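Local coordinates for membrane lipoprotein family protein (PDB 4PEV) that binds adenosine between its two lobes and probably serves as the solute-receptor component of an ABC transporter at the cell membrane, at residues V118-W122 with M193-P197; Y138-A144 with N151-F157. One frame throughout, in Å; residues are numbered along the deposited sequence.

Solute-binding proteins join lobe architecture to ligand capture, and the two contacts show both aspects. Contact 2 lies within one lobe, pairing adjacent strands of its parallel sheet; contact 1 spans the two lobes, setting the loop after strand 114-118 against the start of helix 196-214. Their centres are 12 Å apart and they touch directly. G119 N lies 3.2 Å from I141 O, a probable hydrogen bond, and F120 CA packs 3.7 Å from A143 CB. Both reach the adenosine pocket: D142 OD2 of contact 2 accepts a hydrogen bond from O2' of adenosine at 2.8 Å, while P197 of contact 1 touches the nucleoside and brings its CG to 3.6 Å from D142 OD2.

Contact 1 (V118-W122 with M193-P197); sequences VGFLW and MDIPP
Contact between the two lobes of a binding protein can rest on shape alone, and here the ring of F120 supplies the main bump. V118 ends a strand in extended form (phi/psi -99/91), G119 turns with positive phi (135/148), and F120 to W122 make a short 3-10 turn, closed by W122 N to G119 O at 3.2 Å. Opposite, M193 and I195 are extended, with an inverse gamma turn centred on D194 between them; I195 is the N-cap of a helix begun by P196 and P197. The backbones stay apart, F120 CA to P197 CA being 7.7 Å. F120 (chi1 t, chi2 77°) fills the hollow formed by I195 and the two prolines. P196 CD sits over its face in a CH-pi contact, 3.8 Å from the centroid and 21° off the normal; F120 CD2 reaches I195 CB at 3.9 Å and F120 CB reaches P197 CG at 4.1 Å. L121 (m, t) makes a second bump, its CD1 3.9 Å from SE of selenomethionine M193. This interlobe packing borders the adenosine pocket, which P197 lines. Behind it, V118 packs against strand 54-59 and helix 69-84, and W122 against helix 99-108; helix 196-214 belongs to the other lobe, between strands 186-191 and 222-226.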
loop_
_atom_site.group_PDB
_atom_site.type_symbol
_atom_site.label_atom_id
_atom_site.label_comp_id
_atom_site.label_asym_id
_atom_site.label_seq_id
_atom_site.Cartn_x
_atom_site.Cartn_y
_atom_site.Cartn_z
ATOM N N VAL C 118 0.535 13.860 -3.272
ATOM C CA VAL C 118 0.711 12.481 -2.805
ATOM C C VAL C 118 -0.265 12.144 -1.679
ATOM O O VAL C 118 0.042 12.325 -0.495
ATOM C CB VAL C 118 2.173 12.220 -2.340
ATOM C CG1 VAL C 118 2.350 10.807 -1.796
ATOM C CG2 VAL C 118 3.143 12.441 -3.484
ATOM N N GLY C 119 -1.425 11.629 -2.061
ATOM C CA GLY C 119 -2.364 11.095 -1.101
ATOM C C GLY C 119 -3.784 11.538 -1.367
ATOM O O GLY C 119 -4.031 12.638 -1.868
ATOM N N PHE C 120 -4.714 10.661 -1.020
ATOM C CA PHE C 120 -6.128 10.920 -1.155
ATOM C C PHE C 120 -6.596 12.238 -0.544
ATOM O O PHE C 120 -7.468 12.882 -1.117
ATOM C CB PHE C 120 -6.924 9.766 -0.524
ATOM C CG PHE C 120 -8.384 10.044 -0.412
ATOM C CD1 PHE C 120 -9.207 9.948 -1.537
ATOM C CD2 PHE C 120 -8.931 10.458 0.795
ATOM C CE1 PHE C 120 -10.555 10.239 -1.447
ATOM C CE2 PHE C 120 -10.274 10.753 0.892
ATOM C CZ PHE C 120 -11.087 10.640 -0.229
ATOM N N LEU C 121 -6.054 12.642 0.609
ATOM C CA LEU C 121 -6.575 13.826 1.304
ATOM C C LEU C 121 -6.458 15.133 0.515
ATOM O O LEU C 121 -7.096 16.136 0.869
ATOM C CB LEU C 121 -5.917 14.016 2.665
ATOM C CG LEU C 121 -5.995 12.896 3.712
ATOM C CD1 LEU C 121 -5.363 13.382 5.013
ATOM C CD2 LEU C 121 -7.431 12.446 3.954
ATOM N N TRP C 122 -5.647 15.118 -0.541
ATOM C CA TRP C 122 -5.520 16.244 -1.473
ATOM C C TRP C 122 -6.691 16.401 -2.453
ATOM O O TRP C 122 -6.781 17.400 -3.155
ATOM C CB TRP C 122 -4.234 16.080 -2.293
ATOM C CG TRP C 122 -3.001 16.440 -1.551
ATOM C CD1 TRP C 122 -1.972 15.616 -1.223
ATOM C CD2 TRP C 122 -2.665 17.733 -1.036
ATOM N NE1 TRP C 122 -1.016 16.314 -0.530
ATOM C CE2 TRP C 122 -1.413 17.617 -0.407
ATOM C CE3 TRP C 122 -3.302 18.984 -1.058
ATOM C CZ2 TRP C 122 -0.783 18.693 0.199
ATOM C CZ3 TRP C 122 -2.671 20.062 -0.465
ATOM C CH2 TRP C 122 -1.427 19.911 0.161
HETATM N N MSE C 193 -6.141 5.595 8.123
HETATM C CA MSE C 193 -7.398 6.336 8.121
HETATM C C MSE C 193 -8.465 5.645 7.328
HETATM O O MSE C 193 -8.185 4.927 6.356
HETATM C CB MSE C 193 -7.196 7.705 7.493
HETATM C CG MSE C 193 -6.162 8.537 8.235
HETATM SE SE MSE C 193 -6.069 10.314 7.377
HETATM C CE MSE C 193 -7.643 11.076 8.317
ATOM N N ASP C 194 -9.713 5.882 7.728
ATOM C CA ASP C 194 -10.864 5.319 7.042
ATOM C C ASP C 194 -11.201 6.118 5.774
ATOM O O ASP C 194 -12.028 7.032 5.791
ATOM C CB ASP C 194 -12.053 5.282 7.992
ATOM C CG ASP C 194 -13.204 4.475 7.441
ATOM O OD1 ASP C 194 -13.363 4.430 6.187
ATOM O OD2 ASP C 194 -13.935 3.878 8.274
ATOM N N ILE C 195 -10.567 5.748 4.670
ATOM C CA ILE C 195 -10.695 6.473 3.417
ATOM C C ILE C 195 -10.729 5.497 2.245
ATOM O O ILE C 195 -10.348 4.339 2.420
ATOM C CB ILE C 195 -9.529 7.450 3.259
ATOM C CG1 ILE C 195 -8.174 6.738 3.408
ATOM C CG2 ILE C 195 -9.632 8.547 4.307
ATOM C CD1 ILE C 195 -7.030 7.519 2.797
ATOM N N PRO C 196 -11.178 5.959 1.051
ATOM C CA PRO C 196 -11.424 5.093 -0.111
ATOM C C PRO C 196 -10.347 4.102 -0.502
ATOM O O PRO C 196 -10.687 2.956 -0.763
ATOM C CB PRO C 196 -11.693 6.088 -1.242
ATOM C CG PRO C 196 -12.400 7.192 -0.545
ATOM C CD PRO C 196 -11.686 7.325 0.782
ATOM N N PRO C 197 -9.068 4.511 -0.539
ATOM C CA PRO C 197 -8.063 3.511 -0.934
ATOM C C PRO C 197 -8.028 2.348 0.038
ATOM O O PRO C 197 -7.943 1.191 -0.382
ATOM C CB PRO C 197 -6.751 4.272 -0.891
ATOM C CG PRO C 197 -7.131 5.725 -0.905
ATOM C CD PRO C 197 -8.455 5.809 -0.217
#

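Contact 2 (Y138-A144 with N151-F157); sequences YALIDAA and NVASYLF. With ADN (adenosine), chain F.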
loop_
_atom_site.group_PDB
_atom_site.type_symbol
_atom_site.label_atom_id
_atom_site.label_comp_id
_atom_site.label_asym_id
_atom_site.label_seq_id
_atom_site.Cartn_x
_atom_site.Cartn_y
_atom_site.Cartn_z
ATOM N N TYR C 138 -1.249 19.462 -12.593
ATOM C CA TYR C 138 -1.260 18.723 -11.332
ATOM C C TYR C 138 -1.253 17.228 -11.591
ATOM O O TYR C 138 -1.917 16.767 -12.506
ATOM C CB TYR C 138 -2.529 19.025 -10.559
ATOM C CG TYR C 138 -2.742 20.477 -10.207
ATOM C CD1 TYR C 138 -2.176 21.025 -9.071
ATOM C CD2 TYR C 138 -3.539 21.295 -10.996
ATOM C CE1 TYR C 138 -2.380 22.344 -8.744
ATOM C CE2 TYR C 138 -3.762 22.612 -10.668
ATOM C CZ TYR C 138 -3.176 23.129 -9.548
ATOM O OH TYR C 138 -3.385 24.439 -9.219
ATOM N N ALA C 139 -0.525 16.468 -10.773
ATOM C CA ALA C 139 -0.718 15.016 -10.710
ATOM C C ALA C 139 -1.200 14.630 -9.315
ATOM O O ALA C 139 -0.567 14.952 -8.324
ATOM C CB ALA C 139 0.551 14.270 -11.074
ATOM N N LEU C 140 -2.358 13.984 -9.252
ATOM C CA LEU C 140 -2.904 13.493 -7.998
ATOM C C LEU C 140 -2.562 12.025 -7.912
ATOM O O LEU C 140 -2.858 11.276 -8.832
ATOM C CB LEU C 140 -4.417 13.691 -7.973
ATOM C CG LEU C 140 -5.162 13.349 -6.679
ATOM C CD1 LEU C 140 -4.478 13.895 -5.424
ATOM C CD2 LEU C 140 -6.597 13.853 -6.752
ATOM N N ILE C 141 -1.904 11.613 -6.832
ATOM C CA ILE C 141 -1.503 10.210 -6.671
ATOM C C ILE C 141 -2.371 9.526 -5.615
ATOM O O ILE C 141 -2.616 10.096 -4.543
ATOM C CB ILE C 141 -0.026 10.059 -6.259
ATOM C CG1 ILE C 141 0.900 10.931 -7.125
ATOM C CG2 ILE C 141 0.398 8.601 -6.315
ATOM C CD1 ILE C 141 0.781 10.722 -8.622
ATOM N N ASP C 142 -2.830 8.312 -5.948
ATOM C CA ASP C 142 -3.660 7.471 -5.076
ATOM C C ASP C 142 -5.094 7.992 -4.950
ATOM O O ASP C 142 -5.822 7.609 -4.036
ATOM C CB ASP C 142 -3.009 7.328 -3.688
ATOM C CG ASP C 142 -3.365 6.013 -2.988
ATOM O OD1 ASP C 142 -3.292 4.953 -3.649
ATOM O OD2 ASP C 142 -3.690 6.036 -1.771
ATOM N N ALA C 143 -5.498 8.863 -5.871
ATOM C CA ALA C 143 -6.854 9.417 -5.857
ATOM C C ALA C 143 -7.197 10.010 -7.197
ATOM O O ALA C 143 -6.317 10.309 -7.999
ATOM C CB ALA C 143 -7.020 10.469 -4.767
ATOM N N ALA C 144 -8.496 10.148 -7.425
ATOM C CA ALA C 144 -9.013 10.796 -8.612
ATOM C C ALA C 144 -10.108 11.769 -8.240
ATOM O O ALA C 144 -10.909 11.544 -7.319
ATOM C CB ALA C 144 -9.533 9.780 -9.603
ATOM N N ASN C 151 -6.229 20.023 -16.677
ATOM C CA ASN C 151 -4.979 20.255 -15.973
ATOM C C ASN C 151 -4.749 19.297 -14.790
ATOM O O ASN C 151 -3.898 19.563 -13.925
ATOM C CB ASN C 151 -4.892 21.724 -15.527
ATOM C CG ASN C 151 -5.923 22.091 -14.474
ATOM O OD1 ASN C 151 -7.012 21.517 -14.417
ATOM N ND2 ASN C 151 -5.584 23.063 -13.635
ATOM N N VAL C 152 -5.486 18.185 -14.749
ATOM C CA VAL C 152 -5.304 17.211 -13.678
ATOM C C VAL C 152 -5.227 15.787 -14.198
ATOM O O VAL C 152 -6.200 15.264 -14.747
ATOM C CB VAL C 152 -6.426 17.298 -12.634
ATOM C CG1 VAL C 152 -6.246 16.226 -11.572
ATOM C CG2 VAL C 152 -6.427 18.669 -11.980
ATOM N N ALA C 153 -4.063 15.170 -14.001
ATOM C CA ALA C 153 -3.858 13.741 -14.238
ATOM C C ALA C 153 -3.966 12.993 -12.919
ATOM O O ALA C 153 -3.134 13.183 -12.041
ATOM C CB ALA C 153 -2.491 13.503 -14.850
ATOM N N SER C 154 -4.993 12.150 -12.785
ATOM C CA SER C 154 -5.198 11.313 -11.602
ATOM C C SER C 154 -4.586 9.918 -11.797
ATOM O O SER C 154 -4.730 9.314 -12.866
ATOM C CB SER C 154 -6.692 11.158 -11.329
ATOM O OG SER C 154 -7.313 12.394 -10.987
ATOM N N TYR C 155 -3.906 9.411 -10.768
ATOM C CA TYR C 155 -3.379 8.044 -10.757
ATOM C C TYR C 155 -4.025 7.259 -9.613
ATOM O O TYR C 155 -3.754 7.504 -8.438
ATOM C CB TYR C 155 -1.858 8.050 -10.640
ATOM C CG TYR C 155 -1.142 8.588 -11.874
ATOM C CD1 TYR C 155 -1.032 9.955 -12.103
ATOM C CD2 TYR C 155 -0.568 7.729 -12.801
ATOM C CE1 TYR C 155 -0.373 10.453 -13.222
ATOM C CE2 TYR C 155 0.087 8.209 -13.924
ATOM C CZ TYR C 155 0.190 9.575 -14.137
ATOM O OH TYR C 155 0.846 10.067 -15.267
ATOM N N LEU C 156 -4.926 6.351 -9.979
ATOM C CA LEU C 156 -5.653 5.517 -9.035
ATOM C C LEU C 156 -5.128 4.118 -9.140
ATOM O O LEU C 156 -4.741 3.693 -10.228
ATOM C CB LEU C 156 -7.123 5.434 -9.411
ATOM C CG LEU C 156 -8.000 6.578 -8.947
ATOM C CD1 LEU C 156 -9.317 6.504 -9.702
ATOM C CD2 LEU C 156 -8.203 6.505 -7.438
ATOM N N PHE C 157 -5.137 3.392 -8.024
ATOM C CA PHE C 157 -4.793 1.975 -8.044
ATOM C C PHE C 157 -6.023 1.140 -7.749
ATOM O O PHE C 157 -6.997 1.626 -7.177
ATOM C CB PHE C 157 -3.684 1.666 -7.047
ATOM C CG PHE C 157 -2.374 2.332 -7.369
ATOM C CD1 PHE C 157 -2.127 3.638 -6.967
ATOM C CD2 PHE C 157 -1.390 1.653 -8.055
ATOM C CE1 PHE C 157 -0.923 4.253 -7.260
ATOM C CE2 PHE C 157 -0.181 2.259 -8.352
ATOM C CZ PHE C 157 0.054 3.560 -7.953
HETATM O "O5'" ADN F . 0.375 2.162 3.833
HETATM C "C5'" ADN F . -0.857 1.626 3.312
HETATM C "C4'" ADN F . -1.670 2.581 2.432
HETATM O "O4'" ADN F . -2.158 3.706 3.168
HETATM C "C3'" ADN F . -0.958 3.202 1.234
HETATM O "O3'" ADN F . -0.878 2.302 0.123
HETATM C "C2'" ADN F . -1.809 4.437 0.962
HETATM O "O2'" ADN F . -2.979 4.157 0.182
HETATM C "C1'" ADN F . -2.220 4.867 2.345
HETATM N N9 ADN F . -1.287 5.871 2.892
HETATM C C8 ADN F . -0.078 5.649 3.459
HETATM N N7 ADN F . 0.498 6.812 3.866
HETATM C C5 ADN F . -0.373 7.796 3.556
HETATM C C6 ADN F . -0.426 9.268 3.689
HETATM N N6 ADN F . 0.605 9.927 4.251
HETATM N N1 ADN F . -1.519 9.922 3.224
HETATM C C2 ADN F . -2.555 9.277 2.646
HETATM N N3 ADN F . -2.577 7.947 2.490
HETATM C C4 ADN F . -1.540 7.171 2.910
HETATM O O HOH W 1 -5.804 4.357 -5.069
#
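Apolar residues on both faces build the centre of this strand pair, a piece of the parallel beta-sheet in one lobe of a periplasmic-binding-protein fold. On one face, I141 CD1 lies 4.0 Å from Y155 CD1 and A139 CB lies 4.5 Å from Y155 CE1, while helix 301-313 covers A139, I141 and Y155. On the other, Y138 CD2 meets V152 CG2 at 4.0 Å, and helix 123-132 packs over Y138, L140 and V152. Strands 138-141 and 152-157 run parallel, 15° apart, with axes 4.8 Å from each other at closest approach, and the six residues between the segments include neither helix nor strand. The ladder between them is regular: Y138 N to N151 O (3.0 Å), A153 N to Y138 O (3.1 Å), L140 N to A153 O (3.0 Å), Y155 N to L140 O (2.9 Å) and D142 N to Y155 O (2.8 Å). Beyond it, positive phi at D142 (73°) swings the first chain out of the sheet, yet A144 CB still packs 3.3 Å from L156 CD1. At the N-terminal edge, Y138 OH is hydrogen-bonded to S107 and N151 ND2 to the carbonyls of Q136 and A130. The C-terminal edge faces the cleft, as ligand-binding residues of such folds commonly do. There D142 OD1 forms a salt bridge with K299 and accepts a hydrogen bond at 2.9 Å from a water that in turn accepts one from F157 N at 3.2 Å, while D142 OD2 receives the ribose hydroxyl O2' of adenosine at 2.8 Å.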